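Local structure of DegT/DnrJ/EryC1/StrS aminotransferase (Brucella abortus 2308, 4QGR) at residues A45-K50 and T193-A198; R18-N23 and L257-D262; I29-A34 and G41-E46. The protein binds pyridoxal 5'-phosphate and, like other members of the DegT/DnrJ/EryC1/StrS family, probably acts as an aminotransferase. One frame throughout, in Å; residues are numbered along the deposited sequence.

Contact 1 of 3, residues A45-K50 and T193-A198; sequences AEFEKK and TSFYPA. With PLP (pyridoxal-5'-phosphate), chain E.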
loop_
_atom_site.group_PDB
_atom_site.type_symbol
_atom_site.label_atom_id
_atom_site.label_comp_id
_atom_site.label_asym_id
_atom_site.label_seq_id
_atom_site.Cartn_x
_atom_site.Cartn_y
_atom_site.Cartn_z
ATOM N N ALA A 45 17.410 -1.444 -2.316
ATOM C CA ALA A 45 18.442 -1.552 -1.299
ATOM C C ALA A 45 19.472 -0.436 -1.385
ATOM O O ALA A 45 19.962 0.039 -0.358
ATOM C CB ALA A 45 19.111 -2.914 -1.363
ATOM N N GLU A 46 19.787 -0.031 -2.605
ATOM C CA GLU A 46 20.698 1.061 -2.820
ATOM C C GLU A 46 20.163 2.331 -2.162
ATOM O O GLU A 46 20.902 3.070 -1.459
ATOM C CB GLU A 46 20.960 1.211 -4.329
ATOM C CG GLU A 46 21.927 2.310 -4.666
ATOM C CD GLU A 46 22.099 2.536 -6.172
ATOM O OE1 GLU A 46 21.508 1.778 -7.014
ATOM O OE2 GLU A 46 22.804 3.534 -6.471
ATOM N N PHE A 47 18.882 2.608 -2.380
ATOM C CA PHE A 47 18.283 3.796 -1.780
ATOM C C PHE A 47 18.254 3.659 -0.244
ATOM O O PHE A 47 18.548 4.624 0.464
ATOM C CB PHE A 47 16.897 4.086 -2.394
ATOM C CG PHE A 47 16.141 5.168 -1.712
ATOM C CD1 PHE A 47 16.581 6.484 -1.779
ATOM C CD2 PHE A 47 14.985 4.896 -1.013
ATOM C CE1 PHE A 47 15.905 7.481 -1.148
ATOM C CE2 PHE A 47 14.294 5.893 -0.400
ATOM C CZ PHE A 47 14.755 7.206 -0.477
ATOM N N GLU A 48 17.917 2.486 0.260
ATOM C CA GLU A 48 17.873 2.303 1.731
ATOM C C GLU A 48 19.248 2.651 2.329
ATOM O O GLU A 48 19.346 3.313 3.363
ATOM C CB GLU A 48 17.493 0.860 2.096
ATOM C CG GLU A 48 16.025 0.506 1.822
ATOM C CD GLU A 48 15.656 -0.965 2.142
ATOM O OE1 GLU A 48 16.551 -1.858 2.190
ATOM O OE2 GLU A 48 14.460 -1.240 2.341
ATOM N N LYS A 49 20.306 2.191 1.680
ATOM C CA LYS A 49 21.660 2.458 2.187
ATOM C C LYS A 49 22.061 3.903 2.160
ATOM O O LYS A 49 22.574 4.434 3.136
ATOM C CB LYS A 49 22.690 1.648 1.408
ATOM C CG LYS A 49 22.655 0.242 1.894
ATOM C CD LYS A 49 23.242 -0.742 0.915
ATOM C CE LYS A 49 22.752 -2.138 1.296
ATOM N NZ LYS A 49 23.305 -3.163 0.385
ATOM N N LYS A 50 21.803 4.546 1.028
ATOM C CA LYS A 50 22.172 5.944 0.851
ATOM C C LYS A 50 21.336 6.835 1.760
ATOM O O LYS A 50 21.901 7.732 2.420
ATOM C CB LYS A 50 22.070 6.362 -0.613
ATOM C CG LYS A 50 23.169 5.705 -1.437
ATOM C CD LYS A 50 23.153 6.058 -2.919
ATOM C CE LYS A 50 24.466 5.556 -3.557
ATOM N NZ LYS A 50 24.222 5.080 -4.955
ATOM N N THR A 193 8.418 7.756 7.416
ATOM C CA THR A 193 8.184 8.850 6.491
ATOM C C THR A 193 7.393 8.419 5.247
ATOM O O THR A 193 7.133 7.229 5.009
ATOM C CB THR A 193 9.497 9.553 6.066
ATOM O OG1 THR A 193 9.234 10.840 5.485
ATOM C CG2 THR A 193 10.237 8.727 5.054
ATOM N N SER A 194 7.029 9.454 4.505
ATOM C CA SER A 194 6.282 9.396 3.286
ATOM C C SER A 194 7.127 9.959 2.169
ATOM O O SER A 194 7.783 10.983 2.379
ATOM C CB SER A 194 5.042 10.301 3.417
ATOM O OG SER A 194 4.389 10.353 2.144
ATOM N N PHE A 195 6.960 9.385 0.955
ATOM C CA PHE A 195 7.569 9.885 -0.261
ATOM C C PHE A 195 6.471 10.309 -1.211
ATOM O O PHE A 195 6.633 10.359 -2.424
ATOM C CB PHE A 195 8.507 8.833 -0.879
ATOM C CG PHE A 195 9.637 8.407 0.024
ATOM C CD1 PHE A 195 10.435 9.332 0.685
ATOM C CD2 PHE A 195 9.909 7.070 0.238
ATOM C CE1 PHE A 195 11.456 8.939 1.531
ATOM C CE2 PHE A 195 10.949 6.670 1.069
ATOM C CZ PHE A 195 11.716 7.581 1.713
ATOM N N TYR A 196 5.335 10.678 -0.657
ATOM C CA TYR A 196 4.270 11.294 -1.430
ATOM C C TYR A 196 4.892 12.453 -2.187
ATOM O O TYR A 196 5.813 13.061 -1.683
ATOM C CB TYR A 196 3.157 11.739 -0.483
ATOM C CG TYR A 196 2.048 12.460 -1.160
ATOM C CD1 TYR A 196 0.997 11.760 -1.696
ATOM C CD2 TYR A 196 2.031 13.837 -1.220
ATOM C CE1 TYR A 196 -0.042 12.413 -2.322
ATOM C CE2 TYR A 196 0.956 14.529 -1.810
ATOM C CZ TYR A 196 -0.055 13.793 -2.377
ATOM O OH TYR A 196 -1.115 14.397 -3.000
ATOM N N PRO A 197 4.441 12.721 -3.449
ATOM C CA PRO A 197 5.298 13.573 -4.329
ATOM C C PRO A 197 5.623 14.961 -3.843
ATOM O O PRO A 197 6.699 15.472 -4.176
ATOM C CB PRO A 197 4.540 13.601 -5.654
ATOM C CG PRO A 197 3.811 12.285 -5.685
ATOM C CD PRO A 197 3.433 11.966 -4.244
ATOM N N ALA A 198 4.743 15.541 -3.037
ATOM C CA ALA A 198 4.916 16.889 -2.485
ATOM C C ALA A 198 5.735 16.996 -1.239
ATOM O O ALA A 198 6.035 18.113 -0.791
ATOM C CB ALA A 198 3.551 17.542 -2.247
HETATM N N1 PLP E . 1.899 11.505 8.509
HETATM C C2 PLP E . 1.904 12.813 8.193
HETATM C C2A PLP E . 2.267 13.873 9.206
HETATM C C3 PLP E . 1.631 13.196 6.780
HETATM O O3 PLP E . 1.687 14.481 6.450
HETATM C C4 PLP E . 1.220 12.130 5.828
HETATM C C4A PLP E . 0.967 12.264 4.377
HETATM O O4A PLP E . 1.622 13.000 3.667
HETATM C C5 PLP E . 1.243 10.747 6.322
HETATM C C6 PLP E . 1.587 10.514 7.656
HETATM C C5A PLP E . 0.866 9.597 5.414
HETATM O O4P PLP E . 1.816 9.406 4.356
HETATM P P PLP E . 1.342 8.842 2.927
HETATM O O1P PLP E . 2.604 8.423 2.177
HETATM O O2P PLP E . 0.341 7.742 3.168
HETATM O O3P PLP E . 0.718 10.099 2.297
#
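Phe47 on helix 42-55 and Phe195, just past the end of strand 190-194, keep their backbones well apart, with 12.4 Å between Phe47 CA and Phe195 CA, and only these two side chains bridge the gap. The rings approach head-on from their separate backbones. They form an offset edge-to-face pair with planes at 72° and ring centroids 5.5 Å apart. Phe47 offers its CE2 and CZ edge toward the face of Phe195. The closest approach is Phe47 CE2 to Phe195 CE2, 3.7 Å. Phe47 CG lies anti to its backbone N (chi1 172°), which carries the ring off the helix toward the strand end. Leu253 of helix 247-278 packs on both side chains, and the pair is buried. Strand 190-194 belongs to the mixed, mainly parallel sheet of the PLP-dependent aminotransferase fold, and the chain leaving it runs on to Lys199, the predicted cofactor-attachment lysine. Ser194, just before Phe195, helps to hold the cofactor. Ser194 OG donates to O1P of the PLP phosphate at 2.6 Å. Ser194 OG in turn accepts from Tyr196 N at 3.0 Å, with an N-H...O angle of 163°. This ST turn helps to fix the hydroxyl toward the phosphate. Gly66, Thr67, Gln173 and Lys199 also bond PLP, as does Asn242 of the second subunit.

Contact 2 of 3, residues R18-N23 and L257-D262; sequences RARIEN and LAILED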
loop_
_atom_site.group_PDB
_atom_site.type_symbol
_atom_site.label_atom_id
_atom_site.label_comp_id
_atom_site.label_asym_id
_atom_site.label_seq_id
_atom_site.Cartn_x
_atom_site.Cartn_y
_atom_site.Cartn_z
ATOM N N ARG A 18 12.082 18.738 -11.420
ATOM C CA ARG A 18 12.318 17.757 -12.445
ATOM C C ARG A 18 13.237 18.352 -13.515
ATOM O O ARG A 18 14.111 17.643 -14.046
ATOM C CB ARG A 18 11.002 17.258 -13.035
ATOM C CG ARG A 18 11.171 16.119 -14.022
ATOM C CD ARG A 18 9.841 15.559 -14.505
ATOM N NE ARG A 18 9.282 16.383 -15.556
ATOM C CZ ARG A 18 9.705 16.386 -16.840
ATOM N NH1 ARG A 18 10.677 15.582 -17.296
ATOM N NH2 ARG A 18 9.134 17.203 -17.712
ATOM N N ALA A 19 12.997 19.610 -13.899
ATOM C CA ALA A 19 13.863 20.226 -14.932
ATOM C C ALA A 19 15.354 20.154 -14.533
ATOM O O ALA A 19 16.249 19.939 -15.405
ATOM C CB ALA A 19 13.448 21.658 -15.211
ATOM N N ARG A 20 15.633 20.345 -13.241
ATOM C CA ARG A 20 17.005 20.393 -12.753
ATOM C C ARG A 20 17.755 19.073 -13.019
ATOM O O ARG A 20 18.985 19.036 -13.312
ATOM C CB ARG A 20 16.969 20.698 -11.271
ATOM C CG ARG A 20 18.325 20.807 -10.622
ATOM C CD ARG A 20 18.168 20.918 -9.131
ATOM N NE ARG A 20 19.432 21.015 -8.406
ATOM C CZ ARG A 20 19.520 21.472 -7.160
ATOM N NH1 ARG A 20 18.435 21.875 -6.544
ATOM N NH2 ARG A 20 20.698 21.620 -6.599
ATOM N N ILE A 21 17.025 17.977 -12.933
ATOM C CA ILE A 21 17.619 16.653 -13.026
ATOM C C ILE A 21 16.838 15.810 -14.034
ATOM O O ILE A 21 16.743 14.598 -13.920
ATOM C CB ILE A 21 17.697 15.945 -11.644
ATOM C CG1 ILE A 21 16.365 16.020 -10.878
ATOM C CG2 ILE A 21 18.772 16.544 -10.749
ATOM C CD1 ILE A 21 16.267 15.026 -9.739
ATOM N N GLU A 22 16.333 16.464 -15.069
ATOM C CA GLU A 22 15.446 15.845 -16.039
ATOM C C GLU A 22 15.997 14.580 -16.689
ATOM O O GLU A 22 15.357 13.505 -16.721
ATOM C CB GLU A 22 15.069 16.922 -17.096
ATOM C CG GLU A 22 14.216 16.371 -18.226
ATOM C CD GLU A 22 13.846 17.371 -19.316
ATOM O OE1 GLU A 22 13.981 18.584 -19.134
ATOM O OE2 GLU A 22 13.404 16.910 -20.386
ATOM N N ASN A 23 17.179 14.705 -17.273
ATOM C CA ASN A 23 17.764 13.576 -17.960
ATOM C C ASN A 23 18.234 12.458 -17.035
ATOM O O ASN A 23 18.142 11.300 -17.400
ATOM C CB ASN A 23 18.906 14.056 -18.851
ATOM C CG ASN A 23 18.401 14.919 -19.958
ATOM O OD1 ASN A 23 17.954 14.397 -20.996
ATOM N ND2 ASN A 23 18.503 16.241 -19.792
ATOM N N LEU A 257 17.401 12.288 -3.816
ATOM C CA LEU A 257 18.228 12.290 -2.607
ATOM C C LEU A 257 19.532 13.010 -2.893
ATOM O O LEU A 257 20.027 13.790 -2.054
ATOM C CB LEU A 257 18.439 10.857 -2.062
ATOM C CG LEU A 257 19.382 10.775 -0.856
ATOM C CD1 LEU A 257 18.726 11.530 0.338
ATOM C CD2 LEU A 257 19.649 9.316 -0.524
ATOM N N ALA A 258 20.057 12.861 -4.099
ATOM C CA ALA A 258 21.365 13.489 -4.438
ATOM C C ALA A 258 21.337 15.027 -4.472
ATOM O O ALA A 258 22.381 15.678 -4.401
ATOM C CB ALA A 258 21.917 12.951 -5.769
ATOM N N ILE A 259 20.155 15.609 -4.568
ATOM C CA ILE A 259 19.999 17.057 -4.490
ATOM C C ILE A 259 19.289 17.570 -3.251
ATOM O O ILE A 259 19.116 18.801 -3.082
ATOM C CB ILE A 259 19.291 17.655 -5.744
ATOM C CG1 ILE A 259 17.845 17.191 -5.867
ATOM C CG2 ILE A 259 20.082 17.365 -7.033
ATOM C CD1 ILE A 259 17.107 17.848 -6.998
ATOM N N LEU A 260 18.901 16.660 -2.357
ATOM C CA LEU A 260 18.119 17.035 -1.175
ATOM C C LEU A 260 18.879 18.006 -0.264
ATOM O O LEU A 260 18.320 19.009 0.197
ATOM C CB LEU A 260 17.701 15.776 -0.390
ATOM C CG LEU A 260 16.895 15.984 0.886
ATOM C CD1 LEU A 260 15.579 16.682 0.582
ATOM C CD2 LEU A 260 16.641 14.651 1.568
ATOM N N GLU A 261 20.145 17.742 0.002
ATOM C CA GLU A 261 20.874 18.616 0.916
ATOM C C GLU A 261 20.967 20.040 0.401
ATOM O O GLU A 261 20.766 20.952 1.157
ATOM C CB GLU A 261 22.262 18.050 1.265
ATOM C CG GLU A 261 23.026 18.891 2.268
ATOM C CD GLU A 261 22.475 18.893 3.684
ATOM O OE1 GLU A 261 21.536 18.142 4.000
ATOM O OE2 GLU A 261 22.974 19.698 4.507
ATOM N N ASP A 262 21.222 20.232 -0.900
ATOM C CA ASP A 262 21.277 21.596 -1.456
ATOM C C ASP A 262 19.873 22.259 -1.385
ATOM O O ASP A 262 19.724 23.443 -1.053
ATOM C CB ASP A 262 21.804 21.558 -2.888
ATOM C CG ASP A 262 22.013 22.905 -3.449
ATOM O OD1 ASP A 262 23.026 23.540 -3.094
ATOM O OD2 ASP A 262 21.205 23.341 -4.281
HETATM O O HOH W 1 18.358 23.726 -4.269
#
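Ile259 meets both Arg20 and Ile21 where helix 14-20 gives way to helix 22-35. Ile21 is the first residue to leave helical geometry after the one helix and holds the N-cap position of the next. The backbones come nearest here, with Ile21 CA 8.9 Å from Ile259 CA. Along segment 257-262, Leu257 and Leu260 pack on helix 42-55, at Leu51 and Tyr54. Between them, Ile259 carries the apolar part of the contact. Its CG1 is held between the backbone N and the carbonyl carbon (chi1 66°), and CD1 ends beside both partners. Ile259 CD1 lies 4.0 Å from Ile21 CD1, and the two isoleucines meet end to end. The Arg20 chain instead runs alongside Ile259, heading the other way, with Arg20 CD 3.9 Å from Ile259 CD1. The guanidinium of Arg20 lies over the same isoleucine, with Ile259 CB 4.1 Å above the plane and over its centre. Asp262, three residues beyond Ile259, closes the contact with a salt bridge. Arg20 NH2 donates to Asp262 OD2 at 2.9 Å, with an N-H...O angle of 154°. The guanidinium and carboxylate planes stand 88° apart, and OD2 is met from above the carboxylate plane. A water accepts from Arg20 NH1 at 2.9 Å and donates to Asp262 OD2. NH1 also bonds Tyr361 OH. The contact thus joins the N-terminal helices to helix 247-278, away from the annotated sites. One guanidinium combines a direct bond, a water bridge and an isoleucine packed on one face, which together probably limit its rotation at a largely exposed position.

Contact 3 of 3, residues I29-A34 and G41-E46; sequences ISKVVA and GPEVAE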
loop_
_atom_site.group_PDB
_atom_site.type_symbol
_atom_site.label_atom_id
_atom_site.label_comp_id
_atom_site.label_asym_id
_atom_site.label_seq_id
_atom_site.Cartn_x
_atom_site.Cartn_y
_atom_site.Cartn_z
ATOM N N ILE A 29 14.708 5.911 -14.626
ATOM C CA ILE A 29 13.443 5.264 -14.911
ATOM C C ILE A 29 13.634 4.269 -16.056
ATOM O O ILE A 29 13.193 3.133 -15.973
ATOM C CB ILE A 29 12.350 6.329 -15.235
ATOM C CG1 ILE A 29 11.956 7.079 -13.956
ATOM C CG2 ILE A 29 11.127 5.657 -15.797
ATOM C CD1 ILE A 29 11.118 8.309 -14.231
ATOM N N SER A 30 14.321 4.673 -17.122
ATOM C CA SER A 30 14.530 3.787 -18.255
ATOM C C SER A 30 15.314 2.538 -17.876
ATOM O O SER A 30 15.051 1.456 -18.405
ATOM C CB SER A 30 15.209 4.539 -19.392
ATOM O OG SER A 30 14.301 5.504 -19.860
ATOM N N LYS A 31 16.276 2.686 -16.968
ATOM C CA LYS A 31 17.091 1.553 -16.519
ATOM C C LYS A 31 16.210 0.525 -15.825
ATOM O O LYS A 31 16.337 -0.675 -16.064
ATOM C CB LYS A 31 18.195 2.013 -15.560
ATOM C CG LYS A 31 19.052 0.898 -14.966
ATOM C CD LYS A 31 20.038 1.429 -13.905
ATOM C CE LYS A 31 20.824 0.298 -13.208
ATOM N NZ LYS A 31 20.031 -0.562 -12.249
ATOM N N VAL A 32 15.310 0.989 -14.948
ATOM C CA VAL A 32 14.411 0.078 -14.255
ATOM C C VAL A 32 13.472 -0.617 -15.243
ATOM O O VAL A 32 13.253 -1.848 -15.189
ATOM C CB VAL A 32 13.607 0.809 -13.157
ATOM C CG1 VAL A 32 12.461 -0.032 -12.648
ATOM C CG2 VAL A 32 14.532 1.214 -12.003
ATOM N N VAL A 33 12.867 0.173 -16.114
ATOM C CA VAL A 33 11.964 -0.370 -17.129
ATOM C C VAL A 33 12.645 -1.521 -17.912
ATOM O O VAL A 33 12.054 -2.620 -18.059
ATOM C CB VAL A 33 11.430 0.729 -18.063
ATOM C CG1 VAL A 33 10.730 0.113 -19.285
ATOM C CG2 VAL A 33 10.471 1.640 -17.292
ATOM N N ALA A 34 13.882 -1.293 -18.348
ATOM C CA ALA A 34 14.625 -2.244 -19.176
ATOM C C ALA A 34 15.029 -3.509 -18.416
ATOM O O ALA A 34 14.999 -4.610 -18.974
ATOM C CB ALA A 34 15.860 -1.577 -19.769
ATOM N N GLY A 41 13.983 -4.546 -6.741
ATOM C CA GLY A 41 15.171 -4.548 -7.590
ATOM C C GLY A 41 16.270 -3.797 -6.903
ATOM O O GLY A 41 16.087 -3.295 -5.792
ATOM N N PRO A 42 17.435 -3.697 -7.557
ATOM C CA PRO A 42 18.618 -3.206 -6.861
ATOM C C PRO A 42 18.516 -1.818 -6.299
ATOM O O PRO A 42 19.077 -1.558 -5.249
ATOM C CB PRO A 42 19.714 -3.254 -7.930
ATOM C CG PRO A 42 19.253 -4.344 -8.827
ATOM C CD PRO A 42 17.764 -4.292 -8.862
ATOM N N GLU A 43 17.781 -0.936 -6.983
ATOM C CA GLU A 43 17.635 0.432 -6.543
ATOM C C GLU A 43 16.999 0.533 -5.149
ATOM O O GLU A 43 17.280 1.472 -4.429
ATOM C CB GLU A 43 16.820 1.273 -7.561
ATOM C CG GLU A 43 17.565 1.607 -8.860
ATOM C CD GLU A 43 17.552 0.502 -9.912
ATOM O OE1 GLU A 43 17.160 -0.646 -9.647
ATOM O OE2 GLU A 43 17.996 0.780 -11.040
ATOM N N VAL A 44 16.178 -0.437 -4.756
ATOM C CA VAL A 44 15.539 -0.365 -3.445
ATOM C C VAL A 44 16.584 -0.415 -2.321
ATOM O O VAL A 44 16.677 0.486 -1.507
ATOM C CB VAL A 44 14.431 -1.417 -3.267
ATOM C CG1 VAL A 44 13.748 -1.250 -1.926
ATOM C CG2 VAL A 44 13.383 -1.252 -4.356
ATOM N N ALA A 45 17.410 -1.444 -2.316
ATOM C CA ALA A 45 18.442 -1.552 -1.299
ATOM C C ALA A 45 19.472 -0.436 -1.385
ATOM O O ALA A 45 19.962 0.039 -0.358
ATOM C CB ALA A 45 19.111 -2.914 -1.363
ATOM N N GLU A 46 19.787 -0.031 -2.605
ATOM C CA GLU A 46 20.698 1.061 -2.820
ATOM C C GLU A 46 20.163 2.331 -2.162
ATOM O O GLU A 46 20.902 3.070 -1.459
ATOM C CB GLU A 46 20.960 1.211 -4.329
ATOM C CG GLU A 46 21.927 2.310 -4.666
ATOM C CD GLU A 46 22.099 2.536 -6.172
ATOM O OE1 GLU A 46 21.508 1.778 -7.014
ATOM O OE2 GLU A 46 22.804 3.534 -6.471
#
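Lys31 and Glu43 cross at a slant, the lysine amine above the plane of the carboxylate. Lys31 NZ bonds Glu43 OE2 at 2.7 Å in a salt bridge, and it stands 42° out of that plane. The lysine chain runs extended from its backbone as far as CE and then bends at its last torsion (chi4 -72°). That turn brings the amine to the oxygen. The aliphatic part of the lysine also lies close to the same atom, with Lys31 CD 3.6 Å from Glu43 OE2. Glu43 bends as well, at chi2 (82°). Its carboxylate is thereby brought between Lys31 and Val32. Val32 and Glu43 lie alongside each other, heading opposite ways. Val32 CG2 lies 3.6 Å from Glu43 OE2 and 3.7 Å from Glu43 CD, so one methyl packs against the carboxylate that the amine binds. The two segments belong to a helical hairpin (alpha-alpha hairpin) of roughly antiparallel helices: helix 22-35 ends, and a short link ending near Gly41 leads into helix 42-55. The backbones come nearest at Val32 and Gly41, whose CA atoms are 8.1 Å apart. Both helices also lean on helix 247-278. Val32 packs on Ile248 and Ala251 there, and Glu43 touches Thr247, whose hydroxyl bonds Gly41 N. Val33 and Ala34 pack on Arg18 of the second subunit, which places helix 22-35 at the dimer interface. Lys31 NZ has a second acidic partner, Glu35, one turn further along its own helix. A third carboxylate, that of Glu46, is near but does not touch it: Glu46 OE1 is 5.9 Å from Lys31 NZ. These acids would probably favour the charged amine.

From the N terminus, the chain first passes residues 18-23, whose partner 257-262 comes far later on helix 247-278. Contact 2 therefore closes a long loop, and both other contacts nest inside it. Contact 3 closes the short turn between helices 22-35 and 42-55. Contact 1 begins where contact 3 ends, sharing Ala45 and Glu46, and reaches from helix 42-55 to the end of strand 190-194 beside PLP. Contacts 1 and 2 touch where Leu257 CD2 packs 3.8 Å from Lys50 C. Contacts 2 and 3 do not touch but both use helix 22-35. Together they tie the N-terminal helices to helix 247-278 and the central sheet.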